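Local coordinates for protein ATP-dependent protease subunit HslV (Trypanosoma brucei brucei, PDB 4HNZ) that forms the threonine protease core of the mitochondrial HslVU complex, hydrolysing proteins that the ATPase HslU has unfolded and helping to control DNA helicase PIF2 levels, at residues L4-G9 with A132-L137; G9-L14 with Y143-I148; N69-A74 with L95-A100; R73-L78 with G110-P115; I148-M153 with E165-E170. All blocks are in the same frame, centred on the assembly; numbering follows the deposited sequence.

The five contacts fix helices onto the two antiparallel sheets of the proteasome-type sandwich. Contacts 1, 2 and 5 lie on one sheet. Strands 3-8, 11-22 and 167-172 there receive helices 127-137 and 145-159, the latter used by both contacts 2 and 5, and the three centres are about 8 to 11 Å apart. Contacts 3 and 4 share helix 71-84 on the other sheet, their centres about 8 Å apart and about 18 to 24 Å from those of the first group. Along the chain both are nested inside contacts 1 and 2, whereas contact 5 opens last. The N-terminal and C-terminal parts of the chain thus meet in one layer pair, with the middle supplying the other.

Contact 1: residues L4-G9 with A132-L137; sequences LSVRKG and AAARAL
Strand 4-8 passes alongside the helical segment 132-137, and the two backbones come nearest at Val6 and Ala134, whose CA atoms are 7.7 Å apart. That gap is bridged by small apolar groups. With chi1 at -178°, CG1 of Val6 lies opposite the backbone N and CG2 is the methyl nearest the helix, meeting Ala134 CB at 4.3 Å. Leu4 lies one strand repeat earlier on the same face and also points at the helix, but Leu4 CD1 stops 4.6 Å from Ala134 CB, and the residue packs on Ala152 and Met153 of helix 145-159 and on strand 120-123. Farther along the strand Lys8 runs out extended past the end of segment 132-137. Lys8 NZ is 4.3 Å from Leu137 O, too far to bond; the ammonium is gripped instead by the carbonyl oxygens of Ile138, directly after the segment, and of Tyr143, in the loop that leads to helix 145-159. This is plain sheet-to-helix packing within the proteasome-type sandwich, burying 103 Å². Strands 11-22 and 120-123 flank strand 3-8 on its two edges, Ile148 and Ala152 pack against Ala134 and Ala133, and Ile155 of a neighbouring subunit covers Ala132 and Ala136.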
# COMPACT_ATOMS: atom_id res chain seq x y z
N LEU A 4 -7.42 7.87 34.44
CA LEU A 4 -6.37 7.57 35.39
C LEU A 4 -6.98 7.15 36.69
O LEU A 4 -7.92 7.79 37.21
CB LEU A 4 -5.52 8.79 35.60
CG LEU A 4 -4.53 8.69 36.73
CD1 LEU A 4 -3.45 7.69 36.39
CD2 LEU A 4 -3.88 10.03 37.04
N SER A 5 -6.45 6.09 37.26
CA SER A 5 -6.84 5.63 38.60
C SER A 5 -5.60 5.57 39.48
O SER A 5 -4.59 5.01 39.09
CB SER A 5 -7.47 4.23 38.52
OG SER A 5 -7.79 3.75 39.82
N VAL A 6 -5.69 6.11 40.69
CA VAL A 6 -4.64 6.01 41.68
C VAL A 6 -5.20 5.51 43.02
O VAL A 6 -6.16 6.06 43.52
CB VAL A 6 -4.04 7.40 41.96
CG1 VAL A 6 -2.92 7.30 42.95
CG2 VAL A 6 -3.57 8.04 40.65
N ARG A 7 -4.61 4.46 43.55
CA ARG A 7 -4.94 3.94 44.84
C ARG A 7 -3.75 4.26 45.74
O ARG A 7 -2.64 3.84 45.46
CB ARG A 7 -5.18 2.41 44.77
CG ARG A 7 -5.45 1.75 46.11
CD ARG A 7 -5.79 0.24 45.99
NE ARG A 7 -7.15 0.05 45.49
CZ ARG A 7 -7.48 -0.20 44.22
NH1 ARG A 7 -6.54 -0.35 43.28
NH2 ARG A 7 -8.78 -0.30 43.85
N LYS A 8 -4.01 4.97 46.82
CA LYS A 8 -3.02 5.15 47.86
C LYS A 8 -3.69 5.16 49.25
O LYS A 8 -4.61 5.93 49.49
CB LYS A 8 -2.23 6.46 47.67
CG LYS A 8 -1.14 6.69 48.72
CD LYS A 8 -0.43 8.00 48.46
CE LYS A 8 0.81 8.21 49.33
NZ LYS A 8 1.72 9.28 48.74
N GLY A 9 -3.16 4.32 50.16
CA GLY A 9 -3.79 4.10 51.45
C GLY A 9 -5.16 3.50 51.21
O GLY A 9 -5.35 2.60 50.37
N ALA A 132 3.06 7.95 34.16
CA ALA A 132 4.40 8.42 34.46
C ALA A 132 4.41 9.56 35.53
O ALA A 132 5.18 9.53 36.49
CB ALA A 132 5.10 8.89 33.19
N ALA A 133 3.54 10.52 35.37
CA ALA A 133 3.50 11.59 36.34
C ALA A 133 3.03 11.05 37.69
O ALA A 133 3.60 11.43 38.73
CB ALA A 133 2.60 12.71 35.87
N ALA A 134 2.01 10.22 37.72
CA ALA A 134 1.52 9.72 38.99
C ALA A 134 2.57 8.87 39.68
O ALA A 134 2.70 8.90 40.90
CB ALA A 134 0.27 8.88 38.81
N ARG A 135 3.31 8.07 38.92
CA ARG A 135 4.38 7.30 39.54
C ARG A 135 5.44 8.12 40.20
O ARG A 135 6.11 7.67 41.09
CB ARG A 135 5.02 6.35 38.51
CG ARG A 135 4.15 5.13 38.29
CD ARG A 135 4.81 4.11 37.39
NE ARG A 135 4.00 2.91 37.33
CZ ARG A 135 4.11 1.97 36.40
NH1 ARG A 135 4.98 2.08 35.40
NH2 ARG A 135 3.30 0.90 36.44
N ALA A 136 5.64 9.33 39.69
CA ALA A 136 6.68 10.20 40.23
C ALA A 136 6.27 10.70 41.59
O ALA A 136 7.12 10.98 42.42
CB ALA A 136 6.94 11.39 39.31
N LEU A 137 4.97 10.79 41.80
CA LEU A 137 4.44 11.33 43.03
C LEU A 137 3.93 10.28 44.04
O LEU A 137 3.66 10.64 45.16
CB LEU A 137 3.27 12.26 42.73
CG LEU A 137 3.62 13.51 41.92
CD1 LEU A 137 2.34 14.14 41.42
CD2 LEU A 137 4.42 14.49 42.70

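Contact 2: residues G9-L14 with Y143-I148; sequences GDTVVL and YDAEKI
Apolar contacts between Val13 of strand 11-14 and the first turn of helix 145-148 carry this meeting, with 157 Å² buried. Val13 touches the turn with both methyls: CG1 lies 4.2 Å from Ala145 CB and 4.0 Å from Glu146 CB, while CG2 comes 3.8 Å from Ala145 O. At chi1 -56°, CG1 stands anti to the carbonyl carbon, and CG2 between that carbon and the backbone N. Ala145 CB also reaches Thr11, 4.3 Å from CG2 and 4.1 Å from the backbone O. The small Ala145 is consistent with the close approach of helix start and strand, 6.1 Å between the CA atoms of Val13 and Glu146.

The polar bonds stay on the helix side or lead elsewhere. Asp144 is the N-cap: its OD1 takes the N-H of Lys147 at 2.9 Å and 156°, nearly in line with the C-O bond. Glu146 OE2 forms a salt bridge one turn along to Arg150 NE, and Thr11 OG1 bonds Glu173 OE1.

Within the sandwich, strand 11-22 is hydrogen-bonded to strands 3-8 and 167-172, Val171 packs beside Thr11 and Val13, and Ile148 packs on Leu137 of helix 127-137.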
# COMPACT_ATOMS: atom_id res chain seq x y z
N GLY A 9 -3.16 4.32 50.16
CA GLY A 9 -3.79 4.10 51.45
C GLY A 9 -5.16 3.50 51.21
O GLY A 9 -5.35 2.60 50.37
N ASP A 10 -6.16 4.02 51.92
CA ASP A 10 -7.52 3.48 51.82
C ASP A 10 -8.41 4.23 50.83
O ASP A 10 -9.64 4.06 50.87
CB ASP A 10 -8.17 3.43 53.20
CG ASP A 10 -7.50 2.42 54.11
OD1 ASP A 10 -7.16 1.32 53.62
OD2 ASP A 10 -7.28 2.76 55.29
N THR A 11 -7.79 4.99 49.90
CA THR A 11 -8.54 5.76 48.94
C THR A 11 -8.12 5.33 47.56
O THR A 11 -6.95 5.12 47.29
CB THR A 11 -8.29 7.25 49.11
OG1 THR A 11 -8.66 7.65 50.43
CG2 THR A 11 -9.13 8.04 48.13
N VAL A 12 -9.11 5.17 46.68
CA VAL A 12 -8.83 5.05 45.26
C VAL A 12 -9.63 6.14 44.52
O VAL A 12 -10.80 6.37 44.83
CB VAL A 12 -9.12 3.62 44.71
CG1 VAL A 12 -10.59 3.25 44.82
CG2 VAL A 12 -8.67 3.50 43.28
N VAL A 13 -8.99 6.79 43.57
CA VAL A 13 -9.69 7.77 42.77
C VAL A 13 -9.61 7.36 41.32
O VAL A 13 -8.72 6.62 40.91
CB VAL A 13 -9.14 9.20 42.97
CG1 VAL A 13 -9.16 9.60 44.45
CG2 VAL A 13 -7.73 9.31 42.43
N LEU A 14 -10.59 7.81 40.56
CA LEU A 14 -10.71 7.57 39.14
C LEU A 14 -11.08 8.88 38.51
O LEU A 14 -12.03 9.52 38.90
CB LEU A 14 -11.79 6.51 38.86
CG LEU A 14 -11.96 6.13 37.39
CD1 LEU A 14 -10.74 5.37 36.89
CD2 LEU A 14 -13.20 5.25 37.17
N TYR A 143 1.34 14.00 49.37
CA TYR A 143 0.47 13.75 48.26
C TYR A 143 -0.48 12.54 48.46
O TYR A 143 -0.06 11.38 48.44
CB TYR A 143 1.37 13.53 47.07
CG TYR A 143 1.92 14.80 46.49
CD1 TYR A 143 3.01 15.47 47.06
CD2 TYR A 143 1.35 15.34 45.37
CE1 TYR A 143 3.50 16.64 46.51
CE2 TYR A 143 1.83 16.51 44.80
CZ TYR A 143 2.88 17.15 45.38
OH TYR A 143 3.30 18.33 44.80
N ASP A 144 -1.75 12.80 48.69
CA ASP A 144 -2.72 11.69 48.75
C ASP A 144 -3.19 11.36 47.33
O ASP A 144 -2.83 12.05 46.36
CB ASP A 144 -3.89 12.01 49.68
CG ASP A 144 -4.75 13.15 49.18
OD1 ASP A 144 -4.68 13.61 48.02
OD2 ASP A 144 -5.63 13.58 49.96
N ALA A 145 -4.03 10.33 47.22
CA ALA A 145 -4.45 9.83 45.93
C ALA A 145 -5.04 10.89 45.03
O ALA A 145 -4.69 11.00 43.86
CB ALA A 145 -5.44 8.69 46.11
N GLU A 146 -5.95 11.67 45.57
CA GLU A 146 -6.60 12.65 44.75
C GLU A 146 -5.61 13.73 44.30
O GLU A 146 -5.72 14.26 43.19
CB GLU A 146 -7.79 13.27 45.47
CG GLU A 146 -8.52 14.26 44.56
CD GLU A 146 -9.89 14.65 45.04
OE1 GLU A 146 -10.38 14.09 46.05
OE2 GLU A 146 -10.48 15.56 44.40
N LYS A 147 -4.70 14.13 45.17
CA LYS A 147 -3.77 15.19 44.82
C LYS A 147 -2.82 14.67 43.71
O LYS A 147 -2.56 15.37 42.75
CB LYS A 147 -3.02 15.67 46.06
CG LYS A 147 -2.32 16.98 45.85
CD LYS A 147 -1.57 17.47 47.08
CE LYS A 147 -0.78 18.76 46.73
NZ LYS A 147 0.12 19.26 47.81
N ILE A 148 -2.39 13.43 43.83
CA ILE A 148 -1.56 12.81 42.82
C ILE A 148 -2.28 12.78 41.49
O ILE A 148 -1.73 13.21 40.46
CB ILE A 148 -1.17 11.40 43.21
CG1 ILE A 148 -0.23 11.42 44.38
CG2 ILE A 148 -0.48 10.69 42.08
CD1 ILE A 148 -0.09 10.09 45.06

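Contact 3: residues N69-A74 with L95-A100; sequences NQLTRA and LIVCSA
A single side chain, Leu71, makes every contact on the helix side, dividing its two methyls between an apolar and a polar neighbour, Val97 and Ser99. This is helix-on-sheet packing in the proteasome-type sandwich: helix 71-84 lies over the sheet that contains strand 93-98. Leu71 is the first residue of that helix. Just before it, Gln70 sits at the N-cap position and at the centre of an inverse gamma turn, closed by a weak bond from Leu71 N to Asn69 O. The turn brings the chain into the helix with Leu71 aimed at the strand; its CG is anti to the backbone N (chi1 -169°), which sends CD1 to Val97 and CD2 to Ser99.

Across from it, Val97 and Ser99 point at the helix while Cys98, between them, points away. Leu71 CD1 meets Val97 CG1 at 4.0 Å, the two side chains crossing at a slant. Leu104 and Ile64 also pack on Leu71, which places it between helix 50-66 and strand 103-107. Ser99 brings a hydroxyl into these surroundings, but that oxygen is bonded to the backbone N of Glu102. Leu71 CD2 rests against the same serine, 3.8 Å from Ser99 CB and 3.7 Å from Ser99 OG.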
# COMPACT_ATOMS: atom_id res chain seq x y z
N ASN A 69 -18.91 -11.13 43.84
CA ASN A 69 -17.83 -10.37 44.49
C ASN A 69 -16.51 -10.40 43.76
O ASN A 69 -15.58 -9.68 44.12
CB ASN A 69 -17.63 -10.84 45.93
CG ASN A 69 -18.36 -9.98 46.91
OD1 ASN A 69 -17.74 -9.27 47.72
ND2 ASN A 69 -19.69 -9.99 46.83
N GLN A 70 -16.44 -11.22 42.72
CA GLN A 70 -15.17 -11.51 42.08
C GLN A 70 -15.06 -10.59 40.88
O GLN A 70 -15.33 -10.96 39.74
CB GLN A 70 -15.12 -13.00 41.72
CG GLN A 70 -15.54 -13.90 42.88
CD GLN A 70 -16.58 -14.91 42.45
OE1 GLN A 70 -16.24 -15.93 41.88
NE2 GLN A 70 -17.87 -14.59 42.69
N LEU A 71 -14.60 -9.38 41.16
CA LEU A 71 -14.46 -8.40 40.11
C LEU A 71 -13.44 -8.86 39.05
O LEU A 71 -13.65 -8.67 37.84
CB LEU A 71 -14.06 -7.04 40.69
CG LEU A 71 -14.10 -5.82 39.77
CD1 LEU A 71 -15.48 -5.65 39.17
CD2 LEU A 71 -13.70 -4.57 40.55
N THR A 72 -12.32 -9.42 39.49
CA THR A 72 -11.28 -9.89 38.56
C THR A 72 -11.79 -10.97 37.63
O THR A 72 -11.48 -10.95 36.43
CB THR A 72 -10.07 -10.41 39.32
OG1 THR A 72 -9.56 -9.34 40.12
CG2 THR A 72 -8.97 -10.87 38.38
N ARG A 73 -12.57 -11.90 38.16
CA ARG A 73 -13.10 -12.94 37.32
C ARG A 73 -14.10 -12.39 36.30
O ARG A 73 -14.12 -12.80 35.15
CB ARG A 73 -13.76 -14.03 38.14
CG ARG A 73 -13.77 -15.37 37.43
CD ARG A 73 -15.16 -15.99 37.46
NE ARG A 73 -15.22 -17.44 37.65
CZ ARG A 73 -15.08 -18.05 38.84
NH1 ARG A 73 -15.20 -19.37 38.93
NH2 ARG A 73 -14.77 -17.34 39.92
N ALA A 74 -14.93 -11.44 36.72
CA ALA A 74 -15.86 -10.78 35.83
C ALA A 74 -15.13 -10.08 34.63
O ALA A 74 -15.53 -10.18 33.50
CB ALA A 74 -16.71 -9.78 36.60
N LEU A 95 -11.26 0.08 29.05
CA LEU A 95 -12.02 0.29 30.32
C LEU A 95 -11.13 0.19 31.46
O LEU A 95 -10.19 -0.59 31.43
CB LEU A 95 -13.07 -0.78 30.52
CG LEU A 95 -14.06 -0.97 29.40
CD1 LEU A 95 -14.98 -2.12 29.75
CD2 LEU A 95 -14.90 0.30 29.09
N ILE A 96 -11.35 1.04 32.44
CA ILE A 96 -10.80 0.81 33.77
C ILE A 96 -11.97 0.63 34.70
O ILE A 96 -12.89 1.45 34.72
CB ILE A 96 -9.96 1.98 34.27
CG1 ILE A 96 -8.69 2.09 33.45
CG2 ILE A 96 -9.56 1.75 35.71
CD1 ILE A 96 -7.79 3.25 33.84
N VAL A 97 -11.91 -0.45 35.49
CA VAL A 97 -12.94 -0.75 36.48
C VAL A 97 -12.31 -0.65 37.85
O VAL A 97 -11.36 -1.38 38.12
CB VAL A 97 -13.45 -2.21 36.40
CG1 VAL A 97 -14.86 -2.32 36.99
CG2 VAL A 97 -13.45 -2.71 35.00
N CYS A 98 -12.95 0.10 38.75
CA CYS A 98 -12.54 0.20 40.14
C CYS A 98 -13.56 -0.18 41.17
O CYS A 98 -14.72 0.18 41.08
CB CYS A 98 -12.26 1.65 40.49
SG CYS A 98 -10.80 2.24 39.73
N SER A 99 -13.07 -0.92 42.15
CA SER A 99 -13.73 -1.03 43.42
C SER A 99 -12.73 -0.51 44.45
O SER A 99 -11.60 -0.14 44.12
CB SER A 99 -14.11 -2.47 43.72
OG SER A 99 -12.95 -3.23 43.92
N ALA A 100 -13.16 -0.52 45.71
CA ALA A 100 -12.28 -0.13 46.80
C ALA A 100 -11.11 -1.10 46.86
O ALA A 100 -9.97 -0.66 47.01
CB ALA A 100 -13.03 -0.09 48.12

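Contact 4: residues R73-L78 with G110-P115; sequences RAAVEL and GNVITP
Leu78 N donates to Ala74 O at 2.8 Å, and with the 2.9 Å bond from Glu77 N to Arg73 O it spans the turn that offers Ala75 and Val76 to Val112. The contact belongs to the proteasome-type sandwich, where helix 71-84 covers the edge of a five-stranded antiparallel sheet, whose outermost strand here, within this chain, is the short strand 112-113. Between the two segments the burial is modest, 104 Å², and purely apolar.

Val112 is the strand residue that does the touching. Its CA-CB bond is directed at the helix, and CG1 stands anti to the backbone N (chi1 179°), within reach of two consecutive helix residues. Ala75 meets it from one side, with Ala75 CB 4.4 Å from Val112 CG1. From the next position on the helix Val76 brings only one of its branches, CG2, for CG1 is turned elsewhere. The backbones come closest at this pair, with 6.7 Å between the CA atoms of Val76 and Val112. Leu104 of strand 103-107 packs against both Ala75 and Val112, linking the pair to the next strand of the sheet.

Ile113, the following residue, bonds through its backbone to Glu105. Beyond strand 112-113 comes another copy of the protein: Lys29 of that subunit bonds Thr114 O, and its Leu22 and Ala28 pack on Asn111 and Ile113. Back at the helix, Val76 CG2 touches both methyls of Val112, at 4.2 Å from CG1 and 4.3 Å from CG2.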
# COMPACT_ATOMS: atom_id res chain seq x y z
N ARG A 73 -12.57 -11.90 38.16
CA ARG A 73 -13.10 -12.94 37.32
C ARG A 73 -14.10 -12.39 36.30
O ARG A 73 -14.12 -12.80 35.15
CB ARG A 73 -13.76 -14.03 38.14
CG ARG A 73 -13.77 -15.37 37.43
CD ARG A 73 -15.16 -15.99 37.46
NE ARG A 73 -15.22 -17.44 37.65
CZ ARG A 73 -15.08 -18.05 38.84
NH1 ARG A 73 -15.20 -19.37 38.93
NH2 ARG A 73 -14.77 -17.34 39.92
N ALA A 74 -14.93 -11.44 36.72
CA ALA A 74 -15.86 -10.78 35.83
C ALA A 74 -15.13 -10.08 34.63
O ALA A 74 -15.53 -10.18 33.50
CB ALA A 74 -16.71 -9.78 36.60
N ALA A 75 -14.08 -9.37 34.96
CA ALA A 75 -13.28 -8.71 33.97
C ALA A 75 -12.72 -9.71 32.97
O ALA A 75 -12.81 -9.49 31.77
CB ALA A 75 -12.16 -7.91 34.63
N VAL A 76 -12.11 -10.79 33.45
CA VAL A 76 -11.56 -11.78 32.59
C VAL A 76 -12.64 -12.42 31.74
O VAL A 76 -12.43 -12.63 30.54
CB VAL A 76 -10.81 -12.85 33.38
CG1 VAL A 76 -10.41 -14.00 32.48
CG2 VAL A 76 -9.57 -12.22 33.97
N GLU A 77 -13.80 -12.69 32.31
CA GLU A 77 -14.89 -13.28 31.50
C GLU A 77 -15.36 -12.31 30.44
O GLU A 77 -15.66 -12.70 29.32
CB GLU A 77 -16.07 -13.68 32.35
CG GLU A 77 -15.77 -14.87 33.26
CD GLU A 77 -15.44 -16.13 32.49
OE1 GLU A 77 -15.99 -16.38 31.39
OE2 GLU A 77 -14.57 -16.88 32.99
N LEU A 78 -15.40 -11.04 30.80
CA LEU A 78 -15.74 -10.01 29.82
C LEU A 78 -14.74 -9.99 28.66
O LEU A 78 -15.11 -10.02 27.52
CB LEU A 78 -15.77 -8.63 30.45
CG LEU A 78 -15.95 -7.59 29.34
CD1 LEU A 78 -17.38 -7.50 28.89
CD2 LEU A 78 -15.47 -6.22 29.80
N GLY A 110 -7.45 -7.77 24.51
CA GLY A 110 -7.71 -8.87 25.44
C GLY A 110 -6.80 -8.89 26.65
O GLY A 110 -6.75 -9.86 27.37
N ASN A 111 -6.05 -7.80 26.85
CA ASN A 111 -5.26 -7.67 28.08
C ASN A 111 -6.17 -7.30 29.25
O ASN A 111 -7.10 -6.55 29.12
CB ASN A 111 -4.19 -6.60 27.94
CG ASN A 111 -3.22 -6.85 26.77
OD1 ASN A 111 -2.48 -7.84 26.76
ND2 ASN A 111 -3.20 -5.93 25.81
N VAL A 112 -5.87 -7.89 30.39
CA VAL A 112 -6.48 -7.55 31.64
C VAL A 112 -5.32 -7.23 32.54
O VAL A 112 -4.58 -8.06 32.89
CB VAL A 112 -7.29 -8.71 32.18
CG1 VAL A 112 -7.92 -8.37 33.52
CG2 VAL A 112 -8.39 -9.10 31.19
N ILE A 113 -5.19 -5.97 32.91
CA ILE A 113 -4.02 -5.50 33.58
C ILE A 113 -4.45 -4.96 34.92
O ILE A 113 -5.36 -4.15 35.01
CB ILE A 113 -3.40 -4.38 32.75
CG1 ILE A 113 -2.66 -5.02 31.56
CG2 ILE A 113 -2.46 -3.50 33.57
CD1 ILE A 113 -2.70 -4.16 30.32
N THR A 114 -3.81 -5.47 35.97
CA THR A 114 -3.93 -4.95 37.31
C THR A 114 -2.68 -4.13 37.60
O THR A 114 -1.62 -4.35 36.98
CB THR A 114 -3.99 -6.10 38.34
OG1 THR A 114 -2.83 -6.90 38.16
CG2 THR A 114 -5.26 -6.97 38.09
N PRO A 115 -2.78 -3.18 38.53
CA PRO A 115 -1.62 -2.30 38.79
C PRO A 115 -0.48 -3.02 39.46
O PRO A 115 -0.64 -4.11 39.99
CB PRO A 115 -2.20 -1.25 39.76
CG PRO A 115 -3.36 -1.92 40.39
CD PRO A 115 -3.93 -2.86 39.38

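Contact 5: residues I148-M153 with E165-E170; sequences IARKAM and EHWDVE
A Met-aromatic contact joins Met153 to Trp167, close to two sites: Met153 is about 8 Å, side chain to side chain, from Thr1, the probable catalytic threonine, and the Trp167 side chain is about 8 Å from the magnesium ion held by Thr157, Asp160 and Ser163. Met153 lies across one face of the indole. Its CB sits 3.9 Å from the centroid of the six-membered ring, 17° off the normal, in a CH-pi contact. The chain then bends at both chi2 and chi3, so it follows the ring: SD stands above the five-membered ring at 5.2 Å from its centroid, and CE reaches Trp167 CD1 at 3.6 Å. Glu165 O covers the opposite face, 3.4 Å above the plane and offset toward the rim, while Trp167 NE1 bonds the carbonyl of Asn164.

Arg150, exposed, adds to the contact obliquely. Its extended chain carries NH1 to within 3.5 Å of Val169 CG2 and NH2 near Trp167 CE3, with guanidinium and ring planes 42° apart, its NE being held by Glu146. The main chain joins in as well, Arg150 O lying 3.8 Å from Trp167 CH2.

Helix 148-153 and strand 167-170 run nearly antiparallel, at 159°, with Leu4 of strand 3-8 and Leu15 of strand 11-22 packing on Met153 and helix 127-137 lying against Ile148 and Ala152.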
# COMPACT_ATOMS: atom_id res chain seq x y z
N ILE A 148 -2.39 13.43 43.83
CA ILE A 148 -1.56 12.81 42.82
C ILE A 148 -2.28 12.78 41.49
O ILE A 148 -1.73 13.21 40.46
CB ILE A 148 -1.17 11.40 43.21
CG1 ILE A 148 -0.23 11.42 44.38
CG2 ILE A 148 -0.48 10.69 42.08
CD1 ILE A 148 -0.09 10.09 45.06
N ALA A 149 -3.53 12.30 41.50
CA ALA A 149 -4.31 12.17 40.29
C ALA A 149 -4.54 13.50 39.59
O ALA A 149 -4.40 13.57 38.37
CB ALA A 149 -5.64 11.49 40.57
N ARG A 150 -4.86 14.55 40.32
CA ARG A 150 -5.11 15.87 39.71
C ARG A 150 -3.90 16.44 39.06
O ARG A 150 -3.95 16.99 37.98
CB ARG A 150 -5.61 16.87 40.74
CG ARG A 150 -7.06 16.63 41.12
CD ARG A 150 -7.60 17.63 42.16
NE ARG A 150 -9.00 17.35 42.46
CZ ARG A 150 -10.03 17.53 41.61
NH1 ARG A 150 -11.26 17.24 41.99
NH2 ARG A 150 -9.84 18.04 40.40
N LYS A 151 -2.78 16.31 39.73
CA LYS A 151 -1.53 16.80 39.20
C LYS A 151 -1.17 16.00 37.92
O LYS A 151 -0.71 16.57 36.94
CB LYS A 151 -0.46 16.64 40.27
CG LYS A 151 0.28 17.91 40.67
CD LYS A 151 1.53 18.08 39.82
CE LYS A 151 2.44 19.17 40.37
NZ LYS A 151 3.32 18.64 41.48
N ALA A 152 -1.32 14.68 37.98
CA ALA A 152 -0.97 13.84 36.89
C ALA A 152 -1.86 14.10 35.69
O ALA A 152 -1.37 14.15 34.58
CB ALA A 152 -1.01 12.40 37.29
N MET A 153 -3.12 14.37 35.92
CA MET A 153 -4.02 14.75 34.83
C MET A 153 -3.70 16.08 34.22
O MET A 153 -3.86 16.24 32.99
CB MET A 153 -5.47 14.80 35.29
CG MET A 153 -6.07 13.48 35.66
SD MET A 153 -6.32 12.34 34.28
CE MET A 153 -7.76 13.07 33.49
N GLU A 165 -8.66 19.80 29.74
CA GLU A 165 -8.37 20.16 31.11
C GLU A 165 -9.54 20.01 32.06
O GLU A 165 -9.42 20.38 33.19
CB GLU A 165 -7.85 21.61 31.16
CG GLU A 165 -8.92 22.69 30.93
CD GLU A 165 -9.17 23.07 29.45
OE1 GLU A 165 -8.94 22.25 28.51
OE2 GLU A 165 -9.57 24.25 29.23
N HIS A 166 -10.66 19.51 31.61
CA HIS A 166 -11.84 19.42 32.46
C HIS A 166 -11.98 17.94 32.84
O HIS A 166 -11.92 17.06 31.99
CB HIS A 166 -13.08 19.94 31.72
CG HIS A 166 -12.98 21.36 31.25
ND1 HIS A 166 -12.89 22.43 32.12
CD2 HIS A 166 -13.00 21.91 30.00
CE1 HIS A 166 -12.83 23.55 31.45
NE2 HIS A 166 -12.89 23.26 30.15
N TRP A 167 -12.07 17.64 34.13
CA TRP A 167 -12.00 16.25 34.62
C TRP A 167 -13.19 15.89 35.48
O TRP A 167 -13.65 16.70 36.25
CB TRP A 167 -10.71 15.99 35.40
CG TRP A 167 -9.52 16.52 34.74
CD1 TRP A 167 -9.19 16.38 33.42
CD2 TRP A 167 -8.51 17.33 35.32
NE1 TRP A 167 -8.06 17.12 33.14
CE2 TRP A 167 -7.63 17.70 34.30
CE3 TRP A 167 -8.29 17.80 36.59
CZ2 TRP A 167 -6.50 18.49 34.52
CZ3 TRP A 167 -7.18 18.63 36.80
CH2 TRP A 167 -6.32 18.97 35.77
N ASP A 168 -13.66 14.69 35.37
CA ASP A 168 -14.59 14.12 36.34
C ASP A 168 -13.80 13.25 37.30
O ASP A 168 -12.80 12.63 36.92
CB ASP A 168 -15.64 13.31 35.61
CG ASP A 168 -16.61 14.20 34.84
OD1 ASP A 168 -17.31 14.97 35.51
OD2 ASP A 168 -16.69 14.12 33.58
N VAL A 169 -14.26 13.21 38.54
CA VAL A 169 -13.61 12.49 39.60
C VAL A 169 -14.60 11.56 40.30
O VAL A 169 -15.70 11.96 40.65
CB VAL A 169 -13.07 13.45 40.65
CG1 VAL A 169 -12.30 12.68 41.70
CG2 VAL A 169 -12.16 14.49 40.00
N GLU A 170 -14.21 10.31 40.50
CA GLU A 170 -14.88 9.44 41.43
C GLU A 170 -13.89 9.01 42.50
O GLU A 170 -12.72 8.72 42.22
CB GLU A 170 -15.43 8.21 40.70
CG GLU A 170 -16.64 8.49 39.82
CD GLU A 170 -17.92 8.81 40.59
OE1 GLU A 170 -18.90 9.21 39.92
OE2 GLU A 170 -17.99 8.65 41.83